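Local structure of d-3-phosphoglycerate dehydrogenase oxidoreductase protein (Ralstonia solanacearum, 3GG9) at the interface of chains A and B. The protein probably acts as an NAD-dependent D-3-phosphoglycerate dehydrogenase of the D-isomer specific 2-hydroxyacid dehydrogenase family, oxidising 3-phosphoglycerate at the start of serine synthesis. Coordinates in Å, arbitrary orientation; residue numbers count along the deposited sequence, not the author numbering. Chains: chain A/B, d-3-phosphoglycerate dehydrogenase oxidoreductase protein.

Contact 1: the interface of chains A and B. Residues chain A 11, 58, 282-284, 299-300, 304, 309; chain B 138-139.
The indole of B:Trp138 is slotted between two prolines of chain A, with A:Pro282 on one face and A:Pro299 on the other. CB of A:Pro282, a residue that follows a cis peptide bond, sits over the five-membered ring, 3.5 Å from CG of B:Trp138. CB of A:Pro299 covers the six-membered ring from the opposite face, and its CA lies 3.6 Å from CH2 of B:Trp138. CG of B:Trp138 is anti to its backbone N (chi1 177°), which places the indole between the prolines. The pyrrole side meets A:Tyr11 edge to face, the planes 80° apart; CD1 points at the middle of the phenol ring, and NE1 of B:Trp138 is 3.6 Å from CE2 of A:Tyr11. On the A:Pro282 face, backbone N of A:Ile283 stands over the rim of the six-membered ring, 3.3 Å from CE3 of B:Trp138, and CG1 comes in beyond CZ3 from the same side, while the methyl CD2 of A:Leu284 packs against CB of B:Trp138.

B:Gln139 makes the polar rim. Its NE2 donates to the carbonyl O of A:Pro299 at 2.9 Å, almost straight (177° at H), with the acceptor in the amide plane. NE2 also bonds water 1 at 3.0 Å, and this water bonds O of A:His300, which itself lies near NE2 as a secondary, bent contact. A:His300 is the catalytic histidine of the family, in the TPHIG segment, so the partner's glutamine probably helps to position its backbone. OE1 faces A:Arg58 tip to tip and lies 3.3 Å from CD2 of A:Tyr11. Behind it, NH2 of A:Arg58 donates to OH of A:Tyr309 at 2.9 Å, the hydroxyl tilted out of the guanidinium plane.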
# COMPACT_ATOMS: atom_id res chain seq x y z
N TYR A 11 6.38 -19.90 9.01
CA TYR A 11 5.98 -20.33 7.66
C TYR A 11 7.04 -20.04 6.61
O TYR A 11 7.24 -20.85 5.72
CB TYR A 11 4.60 -19.76 7.25
CG TYR A 11 3.54 -19.99 8.29
CD1 TYR A 11 2.89 -21.22 8.39
CD2 TYR A 11 3.18 -18.99 9.20
CE1 TYR A 11 1.94 -21.44 9.36
CE2 TYR A 11 2.23 -19.19 10.17
CZ TYR A 11 1.60 -20.43 10.24
OH TYR A 11 0.67 -20.66 11.22
N ARG A 58 -0.03 -18.03 17.34
CA ARG A 58 -0.19 -19.02 16.27
C ARG A 58 -0.55 -20.45 16.74
O ARG A 58 -1.22 -21.21 16.01
CB ARG A 58 1.05 -19.04 15.36
CG ARG A 58 1.29 -17.72 14.59
CD ARG A 58 2.45 -17.82 13.63
NE ARG A 58 2.75 -16.50 13.08
CZ ARG A 58 3.85 -16.16 12.40
NH1 ARG A 58 4.83 -17.00 12.14
NH2 ARG A 58 3.98 -14.92 11.99
N PRO A 282 -3.81 -21.16 10.10
CA PRO A 282 -3.69 -20.69 8.73
C PRO A 282 -4.90 -21.02 7.85
O PRO A 282 -5.65 -21.96 8.14
CB PRO A 282 -2.43 -21.39 8.21
CG PRO A 282 -2.23 -22.53 9.07
CD PRO A 282 -2.91 -22.31 10.36
N ILE A 283 -5.07 -20.22 6.81
CA ILE A 283 -6.08 -20.44 5.79
C ILE A 283 -5.37 -21.12 4.61
O ILE A 283 -4.63 -20.45 3.87
CB ILE A 283 -6.72 -19.09 5.34
CG1 ILE A 283 -7.41 -18.37 6.52
CG2 ILE A 283 -7.69 -19.29 4.16
CD1 ILE A 283 -8.81 -18.88 6.82
N LEU A 284 -5.57 -22.43 4.45
CA LEU A 284 -4.88 -23.22 3.42
C LEU A 284 -5.84 -23.71 2.36
O LEU A 284 -5.41 -24.16 1.29
CB LEU A 284 -4.14 -24.41 4.04
CG LEU A 284 -3.00 -24.16 5.04
CD1 LEU A 284 -2.29 -25.46 5.38
CD2 LEU A 284 -2.03 -23.15 4.49
N PRO A 299 -2.29 -12.35 4.96
CA PRO A 299 -2.24 -13.47 5.89
C PRO A 299 -1.57 -13.16 7.23
O PRO A 299 -0.50 -13.69 7.53
CB PRO A 299 -1.45 -14.53 5.11
CG PRO A 299 -0.51 -13.71 4.30
CD PRO A 299 -1.22 -12.43 3.95
N HIS A 300 -2.21 -12.32 8.02
CA HIS A 300 -1.76 -11.99 9.36
C HIS A 300 -0.29 -11.61 9.40
O HIS A 300 0.49 -12.22 10.14
CB HIS A 300 -2.08 -13.10 10.37
CG HIS A 300 -2.18 -12.61 11.78
ND1 HIS A 300 -2.76 -13.34 12.79
CD2 HIS A 300 -1.77 -11.45 12.34
CE1 HIS A 300 -2.70 -12.65 13.92
NE2 HIS A 300 -2.09 -11.51 13.68
N VAL A 304 4.83 -9.57 11.07
CA VAL A 304 5.83 -10.27 10.23
C VAL A 304 6.69 -9.24 9.49
O VAL A 304 6.35 -8.77 8.42
CB VAL A 304 5.19 -11.34 9.29
CG1 VAL A 304 6.25 -12.18 8.58
CG2 VAL A 304 4.31 -12.25 10.11
N TYR A 309 10.76 -9.04 14.07
CA TYR A 309 11.26 -10.40 14.39
C TYR A 309 12.59 -10.33 15.18
O TYR A 309 12.77 -11.01 16.20
CB TYR A 309 11.43 -11.22 13.11
CG TYR A 309 10.20 -12.09 12.73
CD1 TYR A 309 8.90 -11.70 13.08
CD2 TYR A 309 10.35 -13.28 12.01
CE1 TYR A 309 7.78 -12.50 12.75
CE2 TYR A 309 9.23 -14.08 11.68
CZ TYR A 309 7.95 -13.68 12.05
OH TYR A 309 6.83 -14.44 11.73
N TRP B 138 -0.22 -19.84 2.67
CA TRP B 138 -0.39 -18.99 3.82
C TRP B 138 0.93 -18.35 4.17
O TRP B 138 1.90 -19.04 4.51
CB TRP B 138 -0.92 -19.77 5.01
CG TRP B 138 -1.03 -18.92 6.23
CD1 TRP B 138 -0.14 -18.85 7.26
CD2 TRP B 138 -2.08 -18.00 6.55
NE1 TRP B 138 -0.57 -17.97 8.20
CE2 TRP B 138 -1.77 -17.43 7.80
CE3 TRP B 138 -3.27 -17.62 5.91
CZ2 TRP B 138 -2.58 -16.49 8.42
CZ3 TRP B 138 -4.09 -16.68 6.53
CH2 TRP B 138 -3.74 -16.13 7.77
N GLN B 139 0.93 -17.03 4.09
CA GLN B 139 2.05 -16.21 4.57
C GLN B 139 3.31 -16.54 3.78
O GLN B 139 4.36 -16.82 4.35
CB GLN B 139 2.23 -16.36 6.08
CG GLN B 139 2.74 -15.12 6.76
CD GLN B 139 2.83 -15.28 8.26
OE1 GLN B 139 3.82 -15.80 8.78
NE2 GLN B 139 1.81 -14.83 8.96
O HOH W 1 0.68 -14.52 11.74

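Contact 2: the interface of chains A and B. Residues chain A 133-136; chain B 283, 285, 290, 297.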
# COMPACT_ATOMS: atom_id res chain seq x y z
N LEU A 133 -3.17 -6.48 -14.45
CA LEU A 133 -2.09 -6.13 -15.35
C LEU A 133 -1.23 -7.34 -15.70
O LEU A 133 -0.78 -7.46 -16.84
CB LEU A 133 -1.24 -5.01 -14.75
CG LEU A 133 -0.14 -4.44 -15.64
CD1 LEU A 133 -0.72 -3.93 -16.97
CD2 LEU A 133 0.65 -3.34 -14.92
N LYS A 134 -1.05 -8.24 -14.74
CA LYS A 134 -0.28 -9.47 -14.93
C LYS A 134 -0.99 -10.42 -15.89
O LYS A 134 -0.35 -11.24 -16.54
CB LYS A 134 -0.07 -10.17 -13.59
CG LYS A 134 1.11 -9.63 -12.79
CD LYS A 134 0.95 -9.97 -11.32
CE LYS A 134 2.28 -10.29 -10.68
NZ LYS A 134 2.74 -11.67 -11.04
N HIS A 135 -2.31 -10.28 -15.96
CA HIS A 135 -3.16 -11.06 -16.85
C HIS A 135 -3.48 -10.30 -18.14
O HIS A 135 -4.37 -10.70 -18.89
CB HIS A 135 -4.47 -11.41 -16.16
CG HIS A 135 -4.37 -12.59 -15.25
ND1 HIS A 135 -4.79 -12.55 -13.94
CD2 HIS A 135 -3.89 -13.84 -15.47
CE1 HIS A 135 -4.58 -13.73 -13.39
NE2 HIS A 135 -4.03 -14.53 -14.29
N GLY A 136 -2.76 -9.21 -18.38
CA GLY A 136 -2.85 -8.48 -19.62
C GLY A 136 -3.87 -7.35 -19.70
O GLY A 136 -3.99 -6.70 -20.73
N ILE B 283 1.06 -1.69 -21.79
CA ILE B 283 2.08 -2.72 -21.98
C ILE B 283 1.47 -4.06 -22.37
O ILE B 283 0.26 -4.25 -22.26
CB ILE B 283 3.02 -2.91 -20.75
CG1 ILE B 283 2.21 -3.13 -19.46
CG2 ILE B 283 4.00 -1.77 -20.62
CD1 ILE B 283 3.06 -3.46 -18.24
N GLN B 285 1.53 -8.37 -21.87
CA GLN B 285 1.65 -9.33 -20.77
C GLN B 285 3.07 -9.91 -20.63
O GLN B 285 3.51 -10.25 -19.52
CB GLN B 285 0.63 -10.45 -20.97
CG GLN B 285 0.39 -11.31 -19.75
CD GLN B 285 -0.69 -12.35 -19.97
OE1 GLN B 285 -1.33 -12.39 -21.02
NE2 GLN B 285 -0.90 -13.20 -18.96
N LEU B 290 7.25 -6.86 -15.78
CA LEU B 290 6.00 -7.46 -15.31
C LEU B 290 6.13 -8.92 -14.88
O LEU B 290 5.40 -9.39 -14.01
CB LEU B 290 4.97 -7.32 -16.44
CG LEU B 290 3.50 -7.50 -16.14
CD1 LEU B 290 3.07 -6.47 -15.10
CD2 LEU B 290 2.72 -7.34 -17.43
N CYS B 297 4.36 -3.67 -10.51
CA CYS B 297 3.97 -2.81 -11.63
C CYS B 297 2.49 -2.44 -11.58
O CYS B 297 1.63 -3.32 -11.62
CB CYS B 297 4.25 -3.51 -12.98
SG CYS B 297 5.99 -3.88 -13.29
O HOH W 2 3.81 -11.61 -14.08
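B:Gln285 lays its side-chain amide flat against the backbone of A:His135 and A:Gly136. The peptide group joining those two residues runs almost parallel to the amide over one face, and the carbonyl C of A:His135 sits directly above CD of B:Gln285, 3.9 Å away. The carbonyl O of A:Lys134 is on this same face but lower and further out, beside NE2 and CG; it is 3.3 Å from CG of B:Gln285. NE2 donates to that O over 3.2 Å, a weak and bent bond (127° at H), because the acceptor stands well above the amide plane. The glutamine gets there with CG anti to its backbone N (chi1 -165°) and an extended chain beyond, and it has 70 Å² of its surface hidden by chain A.

What it meets is the C-terminal end of helix 126-134, where A:Gly136 takes a positive phi of 91° as the chain turns away. Carbonyls at such an end are likely to carry some extra negative charge, which would suit an N-H donor.

Further along, A:Leu133 is the apolar wedge. Its CG lies 3.8 Å from CD1 of B:Leu290, the two side chains crossing at a slant. CD1 of A:Leu133 lies 3.9 Å from CG1 of B:Ile283, the two side chains crossing at about a right angle, and the other methyl, CD2, points at the backbone of B:Cys297, 3.4 Å from its O. B:Leu290 also turns CD2 toward the helix backbone, 3.6 Å from O of A:Leu133.

At the far rim the long chain of A:Lys134 bends near its tip and brings its terminal amino group, NZ, to water 2. This water bridges the chains, as it also bonds the carbonyl O of B:Leu290 at 2.7 Å.

The C-alpha centres of contact 1 and contact 2 lie about 27 Å apart. They are made of neighbouring stretches of the same protein, used in opposite directions: chain A gives residues 133-136 to contact 2, and chain B gives 138-139, a few residues later in the same sequence, to contact 1, while A:Ile283 in contact 1 has its counterpart B:Ile283 in contact 2. Because the interface is two-fold symmetric, each chain offers residues of 133-136 and 138-139 to its partner and receives the partner's. This reciprocity fits a genuine dimer with the stretch around the catalytic histidine touched by the other subunit, though the crystal alone does not prove it.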